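Local coordinates for Lys-gingipain W83 (Porphyromonas gingivalis, PDB 4ITC), which cleaves proteins after lysine as a secreted cysteine proteinase, and is represented here by its calcium-binding K1 cleaved adhesin domain, at residues T18-A21 and D22-H26. Sequence-based numbering, arbitrary orientation.
Sequences TIDA and DGDGH. With CA (calcium ion), chain B; GAI (guanidine), chain G.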
ATOM      1  N   THR A  18      -3.600   7.725   8.361  1.00  9.91           N
ATOM      2  CA  THR A  18      -4.503   6.785   7.703  1.00  9.93           C
ATOM      3  C   THR A  18      -5.846   7.443   7.540  1.00 10.18           C
ATOM      4  O   THR A  18      -6.304   8.204   8.416  1.00 11.82           O
ATOM      5  CB  THR A  18      -4.636   5.432   8.433  1.00 10.74           C
ATOM      6  OG1 THR A  18      -4.964   5.650   9.820  1.00 11.73           O
ATOM      7  CG2 THR A  18      -3.368   4.616   8.292  1.00 10.99           C
ATOM      8  N   ILE A  19      -6.471   7.201   6.398  1.00  8.81           N
ATOM      9  CA  ILE A  19      -7.822   7.676   6.135  1.00  8.87           C
ATOM     10  C   ILE A  19      -8.685   6.511   5.681  1.00  9.47           C
ATOM     11  O   ILE A  19      -8.448   5.902   4.661  1.00  8.57           O
ATOM     12  CB  ILE A  19      -7.924   8.792   5.090  1.00  9.08           C
ATOM     13  CG1 ILE A  19      -6.898   9.909   5.362  1.00  9.48           C
ATOM     14  CG2 ILE A  19      -9.348   9.308   5.050  1.00  8.89           C
ATOM     15  CD1 ILE A  19      -6.837  10.931   4.254  1.00 10.04           C
ATOM     16  N   ASP A  20      -9.726   6.248   6.461  1.00  9.84           N
ATOM     17  CA  ASP A  20     -10.749   5.283   6.108  1.00  9.89           C
ATOM     18  C   ASP A  20     -11.838   6.047   5.413  1.00 10.32           C
ATOM     19  O   ASP A  20     -12.867   6.444   6.037  1.00 11.36           O
ATOM     20  CB  ASP A  20     -11.278   4.622   7.384  1.00 10.69           C
ATOM     21  CG  ASP A  20     -12.495   3.768   7.169  1.00 12.22           C
ATOM     22  OD1 ASP A  20     -12.750   3.279   6.064  1.00 10.77           O
ATOM     23  OD2 ASP A  20     -13.246   3.576   8.189  1.00 13.62           O
ATOM     24  N   ALA A  21     -11.669   6.309   4.119  1.00  9.71           N
ATOM     25  CA  ALA A  21     -12.536   7.274   3.461  1.00 10.39           C
ATOM     26  C   ALA A  21     -13.947   6.757   3.237  1.00 10.84           C
ATOM     27  O   ALA A  21     -14.909   7.537   3.230  1.00 12.79           O
ATOM     28  CB  ALA A  21     -11.923   7.763   2.177  1.00 10.56           C
ATOM     29  N   ASP A  22     -14.077   5.444   3.080  1.00 10.58           N
ATOM     30  CA  ASP A  22     -15.394   4.842   2.846  1.00 11.25           C
ATOM     31  C   ASP A  22     -16.173   4.708   4.168  1.00 12.06           C
ATOM     32  O   ASP A  22     -17.412   4.579   4.112  1.00 14.14           O
ATOM     33  CB  ASP A  22     -15.236   3.486   2.207  1.00 10.82           C
ATOM     34  CG  ASP A  22     -14.422   2.567   3.062  1.00 10.89           C
ATOM     35  OD1 ASP A  22     -13.163   2.680   2.983  1.00  9.58           O
ATOM     36  OD2 ASP A  22     -14.998   1.750   3.828  1.00 11.05           O
ATOM     37  N   GLY A  23     -15.499   4.779   5.316  1.00 11.70           N
ATOM     38  CA  GLY A  23     -16.154   4.886   6.653  1.00 12.06           C
ATOM     39  C   GLY A  23     -16.600   3.564   7.274  1.00 11.79           C
ATOM     40  O   GLY A  23     -17.350   3.563   8.257  1.00 12.00           O
ATOM     41  N   ASP A  24     -16.129   2.429   6.764  1.00 11.14           N
ATOM     42  CA  ASP A  24     -16.565   1.112   7.324  1.00 11.31           C
ATOM     43  C   ASP A  24     -15.837   0.673   8.583  1.00 11.85           C
ATOM     44  O   ASP A  24     -16.140  -0.382   9.155  1.00 13.34           O
ATOM     45  CB  ASP A  24     -16.541   0.021   6.235  1.00 11.04           C
ATOM     46  CG  ASP A  24     -15.115  -0.380   5.775  1.00 11.37           C
ATOM     47  OD1 ASP A  24     -14.149   0.285   6.211  1.00 10.38           O
ATOM     48  OD2 ASP A  24     -15.028  -1.309   4.979  1.00 11.37           O
ATOM     49  N   GLY A  25     -14.846   1.432   9.012  1.00 12.30           N
ATOM     50  CA  GLY A  25     -14.088   1.090  10.186  1.00 12.08           C
ATOM     51  C   GLY A  25     -12.896   0.182   9.951  1.00 12.95           C
ATOM     52  O   GLY A  25     -12.250  -0.280  10.902  1.00 15.24           O
ATOM     53  N   HIS A  26     -12.656  -0.132   8.676  1.00 11.39           N
ATOM     54  CA  HIS A  26     -11.539  -0.974   8.256  1.00 11.72           C
ATOM     55  C   HIS A  26     -10.609  -0.150   7.380  1.00 10.93           C
ATOM     56  O   HIS A  26     -11.038   0.397   6.392  1.00 11.03           O
ATOM     57  CB  HIS A  26     -12.028  -2.163   7.433  1.00 12.85           C
ATOM     58  CG  HIS A  26     -12.974  -3.034   8.168  1.00 16.86           C
ATOM     59  ND1 HIS A  26     -12.558  -4.088   8.942  1.00 22.57           N
ATOM     60  CD2 HIS A  26     -14.324  -3.038   8.208  1.00 19.24           C
ATOM     61  CE1 HIS A  26     -13.619  -4.665   9.483  1.00 21.85           C
ATOM     62  NE2 HIS A  26     -14.699  -4.051   9.044  1.00 20.86           N
TER
HETATM   63 CA    CA B1201     -12.493   1.354   4.851  1.00  8.64          CA
HETATM   64  C   GAI G1206      -1.694   5.487  11.927  1.00 34.23           C
HETATM   65  N1  GAI G1206      -2.286   6.348  11.217  1.00 31.82           N
HETATM   66  N2  GAI G1206      -0.449   5.674  12.362  1.00 31.41           N
HETATM   67  N3  GAI G1206      -2.337   4.365  12.260  1.00 34.73           N
HETATM   68  O   HOH W   1     -12.737  -0.824   3.792  1.00  9.67           O
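Asp20, last residue of edge strand 17-20, and Asp22, just round the bend, turn their carboxylates onto one calcium ion, and the loop to His26 closes around it. Asp20 gives a single oxygen, with OD1 2.3 Å from the calcium. Its CG lies anti to the backbone N (chi1 171°), which carries the carboxylate to the calcium and to Gly25 N. Its OD2 takes the N-H of Gly25 on its syn side, the N to OD2 distance being 2.8 Å, so metal and loop together fix the rotation of the group. Gly23 N sends weak hydrogen bonds to both Asp20 O and Asp20 OD1. Asp22 crosses Asp20 at about a right angle, the two carboxylate planes 67° apart, and binds through OD1, 2.4 Å from the calcium, while OD2 lies farther off in a less certain position; OD1 also accepts from the backbone N of Asp61. Asp24 binds through OD1, which also accepts from His26 N at 2.9 Å from above the carboxylate plane, an Asx turn. His26 contributes its carbonyl O, 2.3 Å from the calcium, rather than its ring. A water that binds the calcium and donates to Asp24 OD2, together with Asn62 OD1 from strand 62-65, completes the site. Gly23 and Gly25 both have positive phi, and at Gly25 a side chain would press on the preceding carbonyl O. Alternate aspartates, then Gly25 and the His26 carbonyl, resemble the DxDxDG calcium loop of EF-hands, here without flanking helices. Asp20 OD1 lies 3.2 Å from Asp22 OD1 and 3.3 Å from Asp24 OD1; three carboxylates this close would probably repel one another without the cation, so calcium probably holds the loop in its curled shape at the end of the edge strand.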